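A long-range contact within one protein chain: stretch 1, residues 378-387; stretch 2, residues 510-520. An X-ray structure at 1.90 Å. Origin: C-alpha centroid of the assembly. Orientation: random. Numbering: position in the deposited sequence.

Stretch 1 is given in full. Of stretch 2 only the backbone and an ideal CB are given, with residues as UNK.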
# COMPACT_ATOMS: atom_id res chain seq x y z
N LYS A 378 -18.52 -13.44 12.19
CA LYS A 378 -18.60 -12.02 11.82
C LYS A 378 -17.74 -11.08 12.67
O LYS A 378 -17.85 -9.86 12.53
CB LYS A 378 -20.06 -11.54 11.79
CG LYS A 378 -21.03 -12.45 11.03
CD LYS A 378 -20.54 -12.74 9.61
CE LYS A 378 -21.56 -13.56 8.82
NZ LYS A 378 -21.78 -14.92 9.40
N LYS A 379 -16.86 -11.62 13.52
CA LYS A 379 -16.02 -10.79 14.39
C LYS A 379 -14.86 -10.17 13.60
O LYS A 379 -14.26 -10.82 12.75
CB LYS A 379 -15.43 -11.62 15.54
CG LYS A 379 -16.40 -12.16 16.56
CD LYS A 379 -15.63 -13.09 17.52
CE LYS A 379 -16.47 -13.58 18.68
NZ LYS A 379 -15.60 -13.98 19.82
N ASP A 380 -14.57 -8.90 13.89
CA ASP A 380 -13.38 -8.21 13.37
C ASP A 380 -12.14 -9.01 13.79
O ASP A 380 -12.07 -9.46 14.93
CB ASP A 380 -13.33 -6.78 13.96
CG ASP A 380 -12.35 -5.87 13.24
OD1 ASP A 380 -11.28 -6.33 12.79
OD2 ASP A 380 -12.64 -4.66 13.16
N PHE A 381 -11.19 -9.19 12.88
CA PHE A 381 -9.91 -9.87 13.20
C PHE A 381 -9.13 -9.10 14.28
O PHE A 381 -8.46 -9.69 15.15
CB PHE A 381 -9.03 -9.98 11.94
CG PHE A 381 -7.74 -10.72 12.15
CD1 PHE A 381 -7.68 -12.10 12.04
CD2 PHE A 381 -6.56 -10.04 12.41
CE1 PHE A 381 -6.48 -12.78 12.20
CE2 PHE A 381 -5.36 -10.73 12.61
CZ PHE A 381 -5.34 -12.11 12.50
N ALA A 382 -9.20 -7.78 14.19
CA ALA A 382 -8.50 -6.90 15.12
C ALA A 382 -9.38 -6.64 16.35
O ALA A 382 -9.85 -5.53 16.56
CB ALA A 382 -8.13 -5.61 14.40
N ASN A 383 -9.60 -7.67 17.16
CA ASN A 383 -10.52 -7.54 18.30
C ASN A 383 -9.86 -7.68 19.67
O ASN A 383 -10.54 -7.89 20.68
CB ASN A 383 -11.68 -8.52 18.17
CG ASN A 383 -11.24 -9.97 18.19
OD1 ASN A 383 -10.06 -10.29 18.08
ND2 ASN A 383 -12.22 -10.85 18.30
N GLU A 384 -8.53 -7.56 19.70
CA GLU A 384 -7.75 -7.64 20.93
C GLU A 384 -6.83 -6.44 21.03
O GLU A 384 -6.23 -6.03 20.04
CB GLU A 384 -6.91 -8.91 20.96
CG GLU A 384 -7.69 -10.18 21.18
CD GLU A 384 -6.80 -11.40 21.25
OE1 GLU A 384 -5.86 -11.42 22.07
OE2 GLU A 384 -7.05 -12.36 20.49
N LYS A 385 -6.72 -5.86 22.23
CA LYS A 385 -5.83 -4.75 22.47
C LYS A 385 -4.44 -5.32 22.79
O LYS A 385 -4.09 -5.53 23.95
CB LYS A 385 -6.36 -3.88 23.61
CG LYS A 385 -5.75 -2.49 23.64
CD LYS A 385 -6.31 -1.69 24.80
CE LYS A 385 -6.22 -0.20 24.57
NZ LYS A 385 -6.99 0.54 25.62
N LEU A 386 -3.64 -5.54 21.75
CA LEU A 386 -2.36 -6.26 21.86
C LEU A 386 -1.16 -5.35 22.15
O LEU A 386 -0.10 -5.84 22.55
CB LEU A 386 -2.10 -7.07 20.59
CG LEU A 386 -3.07 -8.22 20.28
CD1 LEU A 386 -2.72 -8.82 18.92
CD2 LEU A 386 -3.05 -9.31 21.36
N VAL A 387 -1.32 -4.05 21.91
CA VAL A 387 -0.31 -3.06 22.27
C VAL A 387 -0.99 -1.92 23.00
O VAL A 387 -2.14 -1.59 22.71
CB VAL A 387 0.45 -2.52 21.03
CG1 VAL A 387 1.26 -3.63 20.36
CG2 VAL A 387 -0.49 -1.88 20.01
N UNK A 510 -7.64 -21.50 10.24
CA UNK A 510 -6.73 -20.51 9.64
C UNK A 510 -6.78 -19.17 10.37
O UNK A 510 -5.73 -18.62 10.73
CB UNK A 510 -7.08 -20.30 8.16
N UNK A 511 -7.99 -18.67 10.61
CA UNK A 511 -8.22 -17.40 11.30
C UNK A 511 -7.50 -17.35 12.64
O UNK A 511 -6.84 -16.37 12.97
CB UNK A 511 -9.72 -17.17 11.51
N UNK A 512 -7.63 -18.43 13.38
CA UNK A 512 -7.05 -18.52 14.70
C UNK A 512 -5.53 -18.60 14.60
O UNK A 512 -4.81 -18.03 15.43
CB UNK A 512 -7.61 -19.73 15.45
N UNK A 513 -5.04 -19.29 13.57
CA UNK A 513 -3.59 -19.45 13.40
C UNK A 513 -2.93 -18.15 12.99
O UNK A 513 -1.84 -17.84 13.47
CB UNK A 513 -3.29 -20.53 12.36
N UNK A 514 -3.58 -17.39 12.11
CA UNK A 514 -3.08 -16.07 11.74
C UNK A 514 -3.07 -15.12 12.94
O UNK A 514 -2.18 -14.29 13.05
CB UNK A 514 -3.93 -15.48 10.61
N UNK A 515 -4.05 -15.23 13.83
CA UNK A 515 -4.05 -14.40 15.04
C UNK A 515 -2.89 -14.79 15.96
O UNK A 515 -2.28 -13.92 16.60
CB UNK A 515 -5.38 -14.53 15.78
N UNK A 516 -2.58 -16.08 16.01
CA UNK A 516 -1.42 -16.54 16.76
C UNK A 516 -0.15 -15.92 16.18
O UNK A 516 0.75 -15.53 16.93
CB UNK A 516 -1.33 -18.07 16.74
N UNK A 517 -0.06 -15.87 14.86
CA UNK A 517 1.11 -15.29 14.19
C UNK A 517 1.24 -13.82 14.58
O UNK A 517 2.31 -13.37 14.96
CB UNK A 517 1.00 -15.44 12.67
N UNK A 518 0.14 -13.06 14.51
CA UNK A 518 0.19 -11.64 14.91
C UNK A 518 0.72 -11.50 16.34
O UNK A 518 1.61 -10.68 16.60
CB UNK A 518 -1.20 -11.00 14.80
N UNK A 519 0.23 -12.35 17.25
CA UNK A 519 0.67 -12.30 18.63
C UNK A 519 2.16 -12.64 18.78
O UNK A 519 2.86 -11.99 19.56
CB UNK A 519 -0.17 -13.26 19.47
N UNK A 520 2.65 -13.64 18.05
CA UNK A 520 4.07 -13.97 18.07
C UNK A 520 4.93 -12.77 17.59
O UNK A 520 5.95 -12.44 18.19
CB UNK A 520 4.33 -15.20 17.19

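Stretch 2 is helical throughout, with phi/psi near -60/-45, so one side of it meets the loop of stretch 1.

Position 510 has nothing of stretch 1 within 5.5 Å of its ideal CB. Many residues would suit; the deposited one is Arg510, which makes no contact here.

At position 511 the CA-to-CB bond points sideways, and the ideal CB lies 5.5 Å from Phe381 CD1. A long or broad side chain could reach Phe381 and the backbone of Lys379 and Asp380. Leucine, methionine or an aromatic would suit. The residue is Trp511. Its face receives the edge of the Phe381 ring, with planes at 87° and centroids 5.2 Å apart. Phe381 CB lies 3.5 Å from Trp511 CZ2. Trp511 NE1 donates to water 1 (2.9 Å), which donates to Asp380 O (2.9 Å).

Positions 512 and 513 point away and leave the choice open. They are Gln512 and Glu513.

At position 514 the bond points toward stretch 1, and the ideal CB is 4.0 Å from Phe381 CE1. An apolar residue fits beside this ring. Leu514 is found, with its CB 4.0 Å from Phe381 CE1.

Position 515 starts sideways, its ideal CB 4.1 Å from Phe381 CZ. Beyond lie a ring face, the carbonyl of Phe381 and the acid of Glu384. A long side chain ending in a donor is favoured; lysine, arginine or glutamine could serve. The residue is Lys515. Its CD sits over the Phe381 face, 4.0 Å from the ring centroid. Lys515 NZ donates to Phe381 O (2.8 Å) and to water 2 (2.9 Å), which in turn donates to Glu384 O (2.6 Å). The ammonium also makes an off-centre cation-pi contact with the ring.

Position 516 points away and 517 sideways, both beyond reach of stretch 1. Lys516 forms a salt bridge with Glu513, and Ala517 makes no contact across.

Position 518 points toward stretch 1, its ideal CB 4.7 Å from Phe381 CE2 and 4.9 Å from Leu386 CD1. These neighbours alone suggest an apolar residue, yet Glu518 is found. Its OE1 is paired with Lys515 NZ in a salt bridge (2.7 Å), and OE2 is bonded elsewhere in the structure.

Position 519 lies 5.1 Å from Leu386 CD1 by its ideal CB, with the Glu384 carboxylate farther out. Lysine or arginine would suit. Lys519 brings its CG to 4.1 Å from Leu386 CD2, while its NZ forms a salt bridge to Glu384 OE2 (3.1 Å).

Position 520 is out of reach. It is Leu520.

Stretch 2 (510-520) RWQELKKAEKL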
# COMPACT_ATOMS: atom_id res chain seq x y z
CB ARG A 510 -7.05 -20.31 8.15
CG ARG A 510 -6.23 -19.22 7.48
CD ARG A 510 -6.48 -19.15 6.00
NE ARG A 510 -5.71 -18.09 5.38
CZ ARG A 510 -6.12 -16.83 5.24
NH1 ARG A 510 -7.32 -16.44 5.66
NH2 ARG A 510 -5.32 -15.95 4.66
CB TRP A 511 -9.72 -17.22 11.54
CG TRP A 511 -10.19 -15.82 11.82
CD1 TRP A 511 -10.58 -15.31 13.02
CD2 TRP A 511 -10.40 -14.79 10.86
NE1 TRP A 511 -11.00 -14.01 12.88
CE2 TRP A 511 -10.90 -13.67 11.55
CE3 TRP A 511 -10.19 -14.69 9.47
CZ2 TRP A 511 -11.20 -12.47 10.91
CZ3 TRP A 511 -10.49 -13.50 8.84
CH2 TRP A 511 -11.00 -12.41 9.56
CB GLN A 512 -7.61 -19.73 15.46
CG GLN A 512 -9.07 -19.58 15.93
CD GLN A 512 -10.09 -19.58 14.78
OE1 GLN A 512 -9.87 -20.20 13.72
NE2 GLN A 512 -11.22 -18.88 14.98
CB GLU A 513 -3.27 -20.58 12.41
CG GLU A 513 -3.74 -21.95 12.89
CD GLU A 513 -3.11 -22.36 14.20
OE1 GLU A 513 -1.90 -22.64 14.21
OE2 GLU A 513 -3.84 -22.42 15.22
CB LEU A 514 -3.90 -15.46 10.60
CG LEU A 514 -3.82 -16.15 9.24
CD1 LEU A 514 -4.61 -15.34 8.19
CD2 LEU A 514 -2.38 -16.37 8.79
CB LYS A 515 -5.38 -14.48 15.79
CG LYS A 515 -5.59 -13.36 16.82
CD LYS A 515 -5.68 -12.00 16.13
CE LYS A 515 -6.02 -10.87 17.04
NZ LYS A 515 -5.92 -9.58 16.30
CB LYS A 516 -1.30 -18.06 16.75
CG LYS A 516 -2.25 -18.79 17.67
CD LYS A 516 -2.12 -20.32 17.47
CE LYS A 516 -3.12 -21.08 18.34
NZ LYS A 516 -3.15 -22.54 18.00
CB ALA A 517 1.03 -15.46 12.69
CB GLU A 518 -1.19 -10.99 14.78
CG GLU A 518 -1.17 -9.48 14.95
CD GLU A 518 -2.54 -8.84 14.93
OE1 GLU A 518 -3.55 -9.55 15.11
OE2 GLU A 518 -2.61 -7.59 14.78
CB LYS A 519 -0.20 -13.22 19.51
CG LYS A 519 -1.64 -12.75 19.65
CD LYS A 519 -2.46 -13.74 20.45
CE LYS A 519 -3.93 -13.40 20.34
NZ LYS A 519 -4.77 -14.36 21.10
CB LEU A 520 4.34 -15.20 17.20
CG LEU A 520 5.76 -15.76 17.13
CD1 LEU A 520 6.33 -15.99 18.52
CD2 LEU A 520 5.76 -17.07 16.31
O HOH W 1 -11.76 -12.37 15.13
O HOH W 2 -6.22 -7.05 17.64
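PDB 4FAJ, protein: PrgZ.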